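Local coordinates for protein disulfide oxidoreductase (Xylella fastidiosa, PDB 2REM) that probably exchanges dithiols and disulfides in periplasmic proteins, as a thioredoxin-fold oxidoreductase of the DsbA family, at residues A[9-14]-A[163-169]; A[21-27]-A[56-60]. All coordinates share one frame; numbering follows the deposited sequence.

Contact 1 of 2, residues A[9-14]-A[163-169]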
# COMPACT_ATOMS: atom_id res chain seq x y z
N GLU A 9 8.43 0.28 20.55
CA GLU A 9 9.75 0.07 19.94
C GLU A 9 9.59 -0.49 18.56
O GLU A 9 10.12 0.03 17.59
CB GLU A 9 10.64 -0.91 20.74
CG GLU A 9 10.81 -0.66 22.19
CD GLU A 9 11.76 -1.68 22.82
OE1 GLU A 9 12.15 -2.64 22.10
OE2 GLU A 9 12.11 -1.52 24.02
N ASP A 10 8.81 -1.56 18.46
CA ASP A 10 8.68 -2.32 17.23
C ASP A 10 7.36 -2.07 16.51
O ASP A 10 7.23 -2.33 15.33
CB ASP A 10 8.87 -3.80 17.53
CG ASP A 10 10.19 -4.06 18.21
OD1 ASP A 10 11.23 -3.83 17.57
OD2 ASP A 10 10.20 -4.45 19.39
N TYR A 11 6.37 -1.60 17.25
CA TYR A 11 5.09 -1.26 16.65
C TYR A 11 4.42 -0.30 17.62
O TYR A 11 4.80 -0.22 18.78
CB TYR A 11 4.21 -2.51 16.40
CG TYR A 11 3.78 -3.21 17.69
CD1 TYR A 11 2.59 -2.85 18.35
CD2 TYR A 11 4.58 -4.21 18.26
CE1 TYR A 11 2.21 -3.47 19.54
CE2 TYR A 11 4.20 -4.84 19.45
CZ TYR A 11 3.02 -4.46 20.08
OH TYR A 11 2.63 -5.06 21.26
N VAL A 12 3.41 0.42 17.14
CA VAL A 12 2.59 1.23 18.02
C VAL A 12 1.13 0.86 17.78
O VAL A 12 0.78 0.29 16.75
CB VAL A 12 2.83 2.75 17.83
CG1 VAL A 12 4.24 3.18 18.32
CG2 VAL A 12 2.64 3.13 16.36
N GLU A 13 0.29 1.18 18.74
CA GLU A 13 -1.10 0.88 18.64
C GLU A 13 -1.81 2.13 18.20
O GLU A 13 -1.62 3.21 18.76
CB GLU A 13 -1.69 0.38 19.97
CG GLU A 13 -3.10 -0.21 19.72
CD GLU A 13 -3.74 -0.86 20.94
OE1 GLU A 13 -4.97 -1.11 20.86
OE2 GLU A 13 -3.02 -1.13 21.93
N ILE A 14 -2.66 1.96 17.19
CA ILE A 14 -3.48 3.03 16.64
C ILE A 14 -4.75 3.16 17.48
O ILE A 14 -5.54 2.22 17.54
CB ILE A 14 -3.81 2.71 15.17
CG1 ILE A 14 -2.52 2.63 14.36
CG2 ILE A 14 -4.84 3.71 14.60
CD1 ILE A 14 -2.62 1.71 13.13
N GLY A 163 -5.63 -2.62 11.25
CA GLY A 163 -5.88 -1.19 11.49
C GLY A 163 -5.50 -0.77 12.90
O GLY A 163 -5.80 0.34 13.32
N ARG A 164 -4.85 -1.66 13.62
CA ARG A 164 -4.64 -1.47 15.04
C ARG A 164 -3.17 -1.37 15.40
O ARG A 164 -2.81 -0.67 16.33
CB ARG A 164 -5.28 -2.62 15.81
CG ARG A 164 -5.27 -2.47 17.28
CD ARG A 164 -6.24 -3.47 17.87
NE ARG A 164 -6.23 -3.42 19.32
CZ ARG A 164 -6.70 -4.39 20.09
NH1 ARG A 164 -7.22 -5.47 19.53
NH2 ARG A 164 -6.66 -4.26 21.40
N TYR A 165 -2.32 -2.10 14.68
CA TYR A 165 -0.91 -2.11 15.03
C TYR A 165 -0.09 -1.67 13.86
O TYR A 165 -0.15 -2.28 12.79
CB TYR A 165 -0.47 -3.49 15.50
CG TYR A 165 -1.30 -3.97 16.64
CD1 TYR A 165 -2.25 -4.97 16.45
CD2 TYR A 165 -1.17 -3.40 17.90
CE1 TYR A 165 -3.04 -5.40 17.50
CE2 TYR A 165 -1.96 -3.82 18.95
CZ TYR A 165 -2.88 -4.83 18.74
OH TYR A 165 -3.65 -5.25 19.77
N MET A 166 0.67 -0.61 14.06
CA MET A 166 1.48 -0.07 13.00
C MET A 166 2.92 -0.42 13.31
O MET A 166 3.47 -0.03 14.35
CB MET A 166 1.27 1.44 12.89
CG MET A 166 2.18 2.11 11.87
SD MET A 166 1.76 3.86 11.66
CE MET A 166 1.91 4.57 13.30
N VAL A 167 3.51 -1.17 12.39
CA VAL A 167 4.89 -1.64 12.56
C VAL A 167 5.83 -0.45 12.47
O VAL A 167 5.65 0.45 11.65
CB VAL A 167 5.24 -2.71 11.51
CG1 VAL A 167 6.68 -3.18 11.66
CG2 VAL A 167 4.29 -3.92 11.65
N THR A 168 6.85 -0.45 13.33
CA THR A 168 7.89 0.56 13.28
C THR A 168 9.21 -0.20 13.29
O THR A 168 9.93 -0.24 14.30
CB THR A 168 7.76 1.52 14.47
OG1 THR A 168 7.91 0.78 15.68
CG2 THR A 168 6.39 2.21 14.48
N GLY A 169 9.48 -0.85 12.17
CA GLY A 169 10.67 -1.69 12.04
C GLY A 169 11.90 -0.91 11.60
O GLY A 169 11.80 0.19 11.04

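Contact 2 of 2, residues A[21-27]-A[56-60]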
# COMPACT_ATOMS: atom_id res chain seq x y z
N ALA A 21 -10.62 -2.41 5.60
CA ALA A 21 -11.91 -3.01 5.25
C ALA A 21 -12.34 -3.95 6.39
O ALA A 21 -11.47 -4.43 7.12
CB ALA A 21 -11.77 -3.76 3.98
N PRO A 22 -13.66 -4.21 6.55
CA PRO A 22 -14.05 -5.16 7.61
C PRO A 22 -13.25 -6.47 7.54
O PRO A 22 -12.95 -6.95 6.44
CB PRO A 22 -15.53 -5.40 7.34
CG PRO A 22 -16.00 -4.12 6.70
CD PRO A 22 -14.84 -3.68 5.83
N LEU A 23 -12.88 -7.00 8.70
CA LEU A 23 -12.00 -8.17 8.74
C LEU A 23 -12.68 -9.43 8.20
O LEU A 23 -12.09 -10.16 7.41
CB LEU A 23 -11.47 -8.40 10.15
CG LEU A 23 -10.56 -7.27 10.61
CD1 LEU A 23 -10.05 -7.52 12.01
CD2 LEU A 23 -9.43 -7.07 9.63
N ALA A 24 -13.93 -9.67 8.61
CA ALA A 24 -14.70 -10.83 8.16
C ALA A 24 -13.92 -12.15 8.33
O ALA A 24 -13.71 -12.89 7.35
CB ALA A 24 -15.12 -10.63 6.71
N GLY A 25 -13.47 -12.41 9.55
CA GLY A 25 -12.59 -13.55 9.84
C GLY A 25 -11.10 -13.40 9.52
O GLY A 25 -10.27 -14.17 10.02
N LYS A 26 -10.76 -12.38 8.74
CA LYS A 26 -9.38 -12.20 8.24
C LYS A 26 -8.48 -11.38 9.17
O LYS A 26 -8.96 -10.59 10.00
CB LYS A 26 -9.38 -11.53 6.86
CG LYS A 26 -10.17 -12.27 5.78
CD LYS A 26 -9.43 -13.47 5.23
CE LYS A 26 -10.38 -14.34 4.43
NZ LYS A 26 -9.64 -15.20 3.43
N ILE A 27 -7.18 -11.57 9.01
CA ILE A 27 -6.19 -10.67 9.58
C ILE A 27 -5.72 -9.77 8.45
O ILE A 27 -5.13 -10.23 7.46
CB ILE A 27 -4.99 -11.42 10.19
CG1 ILE A 27 -5.47 -12.43 11.25
CG2 ILE A 27 -3.99 -10.39 10.75
CD1 ILE A 27 -4.46 -13.50 11.59
N LYS A 56 -4.36 -18.36 4.58
CA LYS A 56 -5.54 -17.82 3.88
C LYS A 56 -6.30 -16.79 4.70
O LYS A 56 -7.04 -15.97 4.14
CB LYS A 56 -6.50 -18.94 3.47
CG LYS A 56 -6.00 -19.85 2.35
CD LYS A 56 -6.71 -21.22 2.41
CE LYS A 56 -7.91 -21.33 1.46
NZ LYS A 56 -8.58 -20.01 1.20
N ASP A 57 -6.15 -16.85 6.02
CA ASP A 57 -6.79 -15.86 6.89
C ASP A 57 -6.12 -14.48 6.84
O ASP A 57 -6.62 -13.52 7.42
CB ASP A 57 -6.89 -16.38 8.32
CG ASP A 57 -5.54 -16.65 8.96
OD1 ASP A 57 -4.51 -16.57 8.26
OD2 ASP A 57 -5.51 -16.94 10.18
N VAL A 58 -4.98 -14.37 6.16
CA VAL A 58 -4.36 -13.05 5.92
C VAL A 58 -4.93 -12.38 4.67
O VAL A 58 -4.92 -12.96 3.57
CB VAL A 58 -2.79 -13.10 5.88
CG1 VAL A 58 -2.20 -11.69 5.58
CG2 VAL A 58 -2.22 -13.60 7.20
N ARG A 59 -5.45 -11.16 4.84
CA ARG A 59 -5.80 -10.33 3.72
C ARG A 59 -4.73 -9.25 3.60
O ARG A 59 -4.66 -8.33 4.41
CB ARG A 59 -7.19 -9.71 3.87
CG ARG A 59 -7.63 -8.88 2.67
CD ARG A 59 -9.06 -8.38 2.82
NE ARG A 59 -9.15 -7.39 3.88
CZ ARG A 59 -10.04 -7.40 4.87
NH1 ARG A 59 -10.96 -8.36 4.95
NH2 ARG A 59 -10.01 -6.42 5.78
N PHE A 60 -3.89 -9.38 2.58
CA PHE A 60 -2.82 -8.42 2.37
C PHE A 60 -3.26 -7.37 1.36
O PHE A 60 -3.66 -7.70 0.24
CB PHE A 60 -1.55 -9.15 1.92
CG PHE A 60 -0.47 -8.24 1.42
CD1 PHE A 60 -0.00 -7.21 2.21
CD2 PHE A 60 0.07 -8.43 0.15
CE1 PHE A 60 0.98 -6.35 1.74
CE2 PHE A 60 1.07 -7.57 -0.33
CZ PHE A 60 1.51 -6.54 0.47

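Contact 1 of 2, residues A[9-14]-A[163-169]
Glu13 and Arg164 form a salt bridge at the exposed end of this strand pair: Arg164 NE reaches Glu13 OE1 at 3.0 Å, with an N-H...O angle of 173°. The oxygen lies in the guanidinium plane, at its edge, but NE stands above the carboxylate plane, and the two flat groups are turned 55° against each other. With CG anti to the backbone N (chi1 -174°) and the chain extended to NE, Arg164 runs alongside Glu13, and its CG lies over one face of the Tyr165 ring. Tyr165 CD2 in turn meets Tyr11 CE1 at 3.8 Å; the rings point the same way with nearly perpendicular planes, while Tyr11 OH bonds to Arg185, which also makes a cation-pi interaction with the Tyr165 ring. On the opposite face, that of Val12 and Met166, Val12 CG2 presses on Met166 CE at 3.5 Å, tighter than usual for carbons, and Ile14 CD1 rests against Met166 CB. These groups hang on an antiparallel ladder, in which strand 11-13 forms one border of the thioredoxin-fold sheet beside strand 165-167. Val12 and Met166 are its hydrogen-bonded pair, Val12 N to Met166 O and Met166 N to Val12 O, both 2.8 Å. Ile14 N continues the ladder to Arg164 O (2.8 Å), and Thr168 N to Asp10 O (2.8 Å). Thr168 OG1 adds a bond to Glu9 O from above the carbonyl plane. Further out, Arg164 and Tyr165 make a classic beta bulge opposite Val161, and helix 172-190 packs on Tyr165 and Val167.

Contact 2 of 2, residues A[21-27]-A[56-60]
Arg59 leaves its strand with CG anti to the backbone N (chi1 -177°), stays extended through chi2 and bends at chi3 (69°), which carries its guanidinium across to the carbonyls of residues 21-23. Arg59 NH1 gives the better bond, 2.9 Å to Pro22 O, with the oxygen tilted 24° from the guanidinium plane. Weak bonds join Arg59 NH2 to Ala21 O (2.8 Å) and to Pro22 O, and NH1 to Leu23 O, while Ala21 CB lies over one face of the group. NH2 also forms a salt bridge with Glu28, so three carbonyls and the Glu28 carboxylate surround the head. Lys26, bent at chi2, sends NZ to Lys56 O at 2.8 Å. Beside these side chains a parallel bridge pairs Ile27 with Val58, where strands 27-33 and 58-64 of the thioredoxin-type sheet begin side by side: Ile27 N bonds to Asp57 O at 2.6 Å, and Arg59 N to Ile27 O at 2.8 Å. Leading into the first strand is a type I' beta turn from Leu23 to Lys26, closed by Lys26 N on Leu23 O at 2.9 Å. Ile27 CD1 lies beside Asp57 OD2, which forms a salt bridge with Arg187; helix 172-190, through Val183 and Arg187, also packs on Ile27 and Val58.

How the contacts relate
Both contacts belong to one mixed sheet, ordered 11-13, 165-167, 158-161, 27-33, 58-64, and include its two outermost strands. Contact 1 joins one border strand antiparallel to its neighbour; contact 2 starts the parallel pair at the other border. Their centres are 18 Å apart and their nearest atoms about 6 Å, with no touch between them. Strand 158-161 lies between the two pairs, and helix 172-190 packs against both, reaching Tyr165 in contact 1 and Ile27 in contact 2. Along the chain contact 2 is nested inside contact 1, whose 148 intervening residues include most of the helices. Contact 1 thus brings the chain's early and late parts together in the thioredoxin fold.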